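Putative citrate lyase (Ralstonia eutropha, PDB 3QQW) probably acts as a magnesium-dependent TIM-barrel lyase that cleaves acyl-CoA substrates such as (S)-citramalyl-CoA. Local coordinates at residues 272-277 against 308-313; 238-243 against 264-269. All blocks are in the same frame, centred on the assembly; numbering follows the deposited sequence.

In the fold
Both contacts are helix packing, with their centres about 16 Å apart. Both segments of contact 2 come earlier in the chain than those of contact 1. Contact 2 (238-243 with 264-269) joins helix 233-247 to helix 260-267, which precede and follow strand 251-254 in the chain. That strand is the last of the eight parallel strands of the barrel. Contact 1 (272-277 with 308-313) pairs helix 271-283 with helix 304-316, after that strand. Pro269, in the turn between helix 260-267 and helix 271-283, bridges the two. It touches Val274, Val310 and Lys313. The helices that follow the barrel strands therefore pack, through Pro269, against the end of the segment 264-269.

Contact 1 (272-277 against 308-313); sequences TEVEDA and WEVLQK
Val310 is the residue on its segment that makes all the contacts within 4.5 Å. Its CG1 lies 3.9 Å from Val274 CG1 and 4.1 Å from Ala277 CB. Val274 and Ala277 are one turn apart on helix 271-283, and both present methyl groups to the same valine branch. CG1 of Val310 stands anti to the backbone N (chi1 177°), which carries it out to the facing helix. The other branch, CG2, turns toward Glu273 and lies 4.4 Å from Glu273 OE2. The backbone of 273 closes in as well, with Glu273 O 4.2 Å from Val310 CG1. That carbonyl already accepts the helical bond from Ala277 N, at 3.0 Å.

Helix 271-283 and helix 304-316 follow the eight-stranded TIM barrel in the chain. Here their axes approach to 8.8 Å, and their directions differ by 124°, closer to antiparallel than to parallel. The CA atoms of Val274 and Leu311 are 5.8 Å apart.

Further out, Val274 also packs on Pro269, Ala314 and Met319, and Ala277 rests on Phe307. Glu273 OE2 makes a weak hydrogen bond to Tyr306 OH, which may help to hold the carboxylate at the margin of the apolar patch. Helix 304-316 has polar ties of its own. Trp308 NE1 is hydrogen-bonded to Asp10 OD1, and Glu309 OE2 is hydrogen-bonded to His185 ND1 of a second subunit.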
loop_
_atom_site.group_PDB
_atom_site.type_symbol
_atom_site.label_atom_id
_atom_site.label_comp_id
_atom_site.label_asym_id
_atom_site.label_seq_id
_atom_site.Cartn_x
_atom_site.Cartn_y
_atom_site.Cartn_z
ATOM N N THR C 272 18.516 -26.075 12.656
ATOM C CA THR C 272 18.165 -26.074 14.084
ATOM C C THR C 272 16.662 -25.815 14.269
ATOM O O THR C 272 16.054 -26.381 15.181
ATOM C CB THR C 272 19.021 -25.075 14.875
ATOM O OG1 THR C 272 19.092 -23.838 14.166
ATOM C CG2 THR C 272 20.422 -25.603 15.149
ATOM N N GLU C 273 16.069 -24.992 13.385
ATOM C CA GLU C 273 14.649 -24.652 13.388
ATOM C C GLU C 273 13.787 -25.903 13.174
ATOM O O GLU C 273 12.778 -26.064 13.862
ATOM C CB GLU C 273 14.374 -23.614 12.293
ATOM C CG GLU C 273 13.218 -22.663 12.564
ATOM C CD GLU C 273 13.051 -21.560 11.530
ATOM O OE1 GLU C 273 13.970 -21.359 10.701
ATOM O OE2 GLU C 273 11.924 -21.028 11.435
ATOM N N VAL C 274 14.196 -26.792 12.236
ATOM C CA VAL C 274 13.465 -28.026 11.916
ATOM C C VAL C 274 13.639 -29.047 13.039
ATOM O O VAL C 274 12.695 -29.771 13.352
ATOM C CB VAL C 274 13.789 -28.621 10.515
ATOM C CG1 VAL C 274 13.408 -27.635 9.425
ATOM C CG2 VAL C 274 15.246 -29.032 10.365
ATOM N N GLU C 275 14.827 -29.073 13.665
ATOM C CA GLU C 275 15.136 -29.963 14.781
ATOM C C GLU C 275 14.190 -29.673 15.940
ATOM O O GLU C 275 13.594 -30.599 16.493
ATOM C CB GLU C 275 16.598 -29.775 15.215
ATOM C CG GLU C 275 17.355 -31.067 15.440
ATOM C CD GLU C 275 18.803 -30.962 15.012
ATOM O OE1 GLU C 275 19.491 -30.016 15.462
ATOM O OE2 GLU C 275 19.222 -31.771 14.153
ATOM N N ASP C 276 14.004 -28.372 16.248
ATOM C CA ASP C 276 13.116 -27.876 17.299
ATOM C C ASP C 276 11.648 -28.129 16.949
ATOM O O ASP C 276 10.883 -28.554 17.819
ATOM C CB ASP C 276 13.341 -26.370 17.549
ATOM C CG ASP C 276 14.724 -25.972 18.034
ATOM O OD1 ASP C 276 15.415 -26.825 18.641
ATOM O OD2 ASP C 276 15.104 -24.797 17.835
ATOM N N ALA C 277 11.263 -27.878 15.681
ATOM C CA ALA C 277 9.902 -28.058 15.174
ATOM C C ALA C 277 9.415 -29.504 15.336
ATOM O O ALA C 277 8.241 -29.709 15.656
ATOM C CB ALA C 277 9.828 -27.642 13.713
ATOM N N TRP C 308 4.430 -27.240 12.420
ATOM C CA TRP C 308 4.001 -28.270 11.474
ATOM C C TRP C 308 4.305 -27.832 10.033
ATOM O O TRP C 308 4.719 -28.661 9.213
ATOM C CB TRP C 308 2.507 -28.607 11.651
ATOM C CG TRP C 308 1.954 -29.617 10.688
ATOM C CD1 TRP C 308 0.786 -29.516 9.990
ATOM C CD2 TRP C 308 2.554 -30.865 10.291
ATOM N NE1 TRP C 308 0.608 -30.629 9.195
ATOM C CE2 TRP C 308 1.681 -31.471 9.359
ATOM C CE3 TRP C 308 3.755 -31.519 10.614
ATOM C CZ2 TRP C 308 1.964 -32.703 8.758
ATOM C CZ3 TRP C 308 4.026 -32.747 10.032
ATOM C CH2 TRP C 308 3.136 -33.329 9.119
ATOM N N GLU C 309 4.119 -26.525 9.749
ATOM C CA GLU C 309 4.415 -25.900 8.461
ATOM C C GLU C 309 5.917 -25.991 8.186
ATOM O O GLU C 309 6.297 -26.369 7.073
ATOM C CB GLU C 309 3.953 -24.429 8.435
ATOM C CG GLU C 309 2.469 -24.192 8.200
ATOM C CD GLU C 309 1.962 -22.775 8.449
ATOM O OE1 GLU C 309 2.561 -22.049 9.278
ATOM O OE2 GLU C 309 0.930 -22.408 7.844
ATOM N N VAL C 310 6.761 -25.714 9.219
ATOM C CA VAL C 310 8.235 -25.769 9.151
ATOM C C VAL C 310 8.704 -27.210 8.816
ATOM O O VAL C 310 9.546 -27.386 7.930
ATOM C CB VAL C 310 8.908 -25.240 10.456
ATOM C CG1 VAL C 310 10.437 -25.380 10.402
ATOM C CG2 VAL C 310 8.509 -23.792 10.736
ATOM N N LEU C 311 8.143 -28.225 9.506
ATOM C CA LEU C 311 8.515 -29.624 9.289
ATOM C C LEU C 311 8.126 -30.068 7.884
ATOM O O LEU C 311 8.892 -30.795 7.237
ATOM C CB LEU C 311 7.897 -30.561 10.349
ATOM N N GLN C 312 6.960 -29.597 7.398
ATOM C CA GLN C 312 6.467 -29.933 6.068
ATOM C C GLN C 312 7.319 -29.241 4.995
ATOM O O GLN C 312 7.622 -29.860 3.977
ATOM C CB GLN C 312 4.998 -29.557 5.943
ATOM C CG GLN C 312 4.034 -30.609 6.500
ATOM C CD GLN C 312 2.581 -30.207 6.340
ATOM O OE1 GLN C 312 2.122 -29.187 6.875
ATOM N NE2 GLN C 312 1.817 -31.026 5.630
ATOM N N LYS C 313 7.757 -27.973 5.260
ATOM C CA LYS C 313 8.645 -27.185 4.393
ATOM C C LYS C 313 9.987 -27.920 4.252
ATOM O O LYS C 313 10.485 -28.048 3.140
ATOM C CB LYS C 313 8.839 -25.774 4.978
ATOM C CG LYS C 313 9.465 -24.723 4.069
ATOM C CD LYS C 313 9.487 -23.353 4.765
#

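Contact 2 (238-243 against 264-269); sequences SDACRA and VNAMRP
Ala266 CB is the bump at the middle of this contact. It faces helix 233-247 and fits against two neighbouring residues there, lying 3.5 Å from Ala240 CB and 3.7 Å from Cys241 SG. The thiol sulfur stands anti to the carbonyl carbon of Cys241 (chi1 -75°), which sets it beside its own backbone N. The sulfur and the methyl of Ala240 stand apart, and Ala266 CB sits in the notch between them. The backbones come close, with the CA atoms of Cys241 and Ala266 5.6 Å apart.

Met267, a selenomethionine in this crystal, fills in next to the alanine pair. Its side chain folds back, with chi2 at 67° and chi3 at 77°, so that the CE methyl reaches a point 4.5 Å from Ala240 CB. Met252 of strand 251-254 touches both Ala240 and Met267 and so lies against this patch from the barrel wall. The contact joins the helix before this last strand of the TIM barrel to the helix after it.

Arg244 NH1 hydrogen-bonds Arg268 O and, weakly, Ala266 O, tying that part of the chain to helix 233-247. Between the two segments the touching side-chain groups are methyls and a thiol. Close fit and van der Waals attraction, rather than polar pairing, therefore hold them together.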
loop_
_atom_site.group_PDB
_atom_site.type_symbol
_atom_site.label_atom_id
_atom_site.label_comp_id
_atom_site.label_asym_id
_atom_site.label_seq_id
_atom_site.Cartn_x
_atom_site.Cartn_y
_atom_site.Cartn_z
ATOM N N SER C 238 20.808 -14.896 -4.111
ATOM C CA SER C 238 20.588 -13.532 -3.638
ATOM C C SER C 238 19.150 -13.060 -3.931
ATOM O O SER C 238 18.506 -12.531 -3.030
ATOM C CB SER C 238 21.610 -12.574 -4.245
ATOM O OG SER C 238 21.320 -11.251 -3.820
ATOM N N ASP C 239 18.650 -13.285 -5.157
ATOM C CA ASP C 239 17.277 -12.945 -5.547
ATOM C C ASP C 239 16.252 -13.742 -4.730
ATOM O O ASP C 239 15.312 -13.154 -4.190
ATOM C CB ASP C 239 17.056 -13.188 -7.050
ATOM C CG ASP C 239 17.539 -12.064 -7.952
ATOM O OD1 ASP C 239 18.251 -11.156 -7.451
ATOM O OD2 ASP C 239 17.212 -12.089 -9.154
ATOM N N ALA C 240 16.480 -15.065 -4.574
ATOM C CA ALA C 240 15.616 -15.945 -3.783
ATOM C C ALA C 240 15.591 -15.520 -2.320
ATOM O O ALA C 240 14.510 -15.462 -1.737
ATOM C CB ALA C 240 16.071 -17.385 -3.911
ATOM N N CYS C 241 16.744 -15.125 -1.755
ATOM C CA CYS C 241 16.836 -14.653 -0.360
ATOM C C CYS C 241 16.123 -13.299 -0.165
ATOM O O CYS C 241 15.422 -13.152 0.831
ATOM C CB CYS C 241 18.282 -14.593 0.114
ATOM S SG CYS C 241 19.001 -16.225 0.480
ATOM N N ARG C 242 16.260 -12.334 -1.106
ATOM C CA ARG C 242 15.583 -11.033 -0.986
ATOM C C ARG C 242 14.088 -11.228 -1.048
ATOM O O ARG C 242 13.363 -10.667 -0.225
ATOM C CB ARG C 242 16.029 -10.031 -2.066
ATOM C CG ARG C 242 17.461 -9.528 -1.876
ATOM C CD ARG C 242 17.707 -8.206 -2.585
ATOM N NE ARG C 242 16.989 -7.087 -1.965
ATOM C CZ ARG C 242 17.189 -5.802 -2.269
ATOM N NH1 ARG C 242 18.067 -5.461 -3.210
ATOM N NH2 ARG C 242 16.502 -4.850 -1.648
ATOM N N ALA C 243 13.613 -12.066 -2.001
ATOM C CA ALA C 243 12.184 -12.332 -2.160
ATOM C C ALA C 243 11.651 -13.030 -0.923
ATOM O O ALA C 243 10.585 -12.649 -0.426
ATOM C CB ALA C 243 11.937 -13.177 -3.400
ATOM N N VAL C 264 15.887 -23.598 -4.065
ATOM C CA VAL C 264 15.466 -24.527 -3.012
ATOM C C VAL C 264 16.237 -24.232 -1.698
ATOM O O VAL C 264 15.613 -24.057 -0.653
ATOM C CB VAL C 264 15.612 -26.012 -3.469
ATOM C CG1 VAL C 264 15.474 -26.990 -2.299
ATOM C CG2 VAL C 264 14.605 -26.339 -4.577
ATOM N N ASN C 265 17.578 -24.131 -1.780
ATOM C CA ASN C 265 18.432 -23.900 -0.627
ATOM C C ASN C 265 18.173 -22.544 0.023
ATOM O O ASN C 265 18.151 -22.470 1.252
ATOM C CB ASN C 265 19.909 -24.080 -0.993
ATOM C CG ASN C 265 20.262 -25.541 -1.232
ATOM O OD1 ASN C 265 20.736 -25.925 -2.303
ATOM N ND2 ASN C 265 19.998 -26.412 -0.257
ATOM N N ALA C 266 17.914 -21.497 -0.768
ATOM C CA ALA C 266 17.613 -20.165 -0.206
ATOM C C ALA C 266 16.272 -20.147 0.551
ATOM O O ALA C 266 16.118 -19.406 1.516
ATOM C CB ALA C 266 17.588 -19.133 -1.311
HETATM N N MSE C 267 15.319 -20.993 0.117
HETATM C CA MSE C 267 13.971 -21.102 0.658
HETATM C C MSE C 267 13.864 -22.100 1.821
HETATM O O MSE C 267 12.840 -22.098 2.490
HETATM C CB MSE C 267 13.076 -21.542 -0.489
HETATM C CG MSE C 267 11.753 -20.895 -0.542
HETATM SE SE MSE C 267 11.720 -19.062 -0.909
HETATM C CE MSE C 267 12.025 -19.005 -2.808
ATOM N N ARG C 268 14.898 -22.940 2.058
ATOM C CA ARG C 268 14.942 -23.961 3.110
ATOM C C ARG C 268 14.880 -23.408 4.530
ATOM O O ARG C 268 15.552 -22.410 4.811
ATOM C CB ARG C 268 16.250 -24.769 3.014
ATOM C CG ARG C 268 16.147 -25.940 2.110
ATOM C CD ARG C 268 17.435 -26.700 2.047
ATOM N NE ARG C 268 17.306 -27.812 1.108
ATOM C CZ ARG C 268 18.178 -28.804 0.999
ATOM N NH1 ARG C 268 19.250 -28.847 1.785
ATOM N NH2 ARG C 268 17.980 -29.772 0.113
ATOM N N PRO C 269 14.179 -24.097 5.475
ATOM C CA PRO C 269 14.237 -23.649 6.878
ATOM C C PRO C 269 15.596 -24.016 7.475
ATOM O O PRO C 269 16.249 -24.954 6.992
ATOM C CB PRO C 269 13.082 -24.401 7.570
ATOM C CG PRO C 269 12.536 -25.366 6.563
ATOM C CD PRO C 269 13.386 -25.342 5.329
#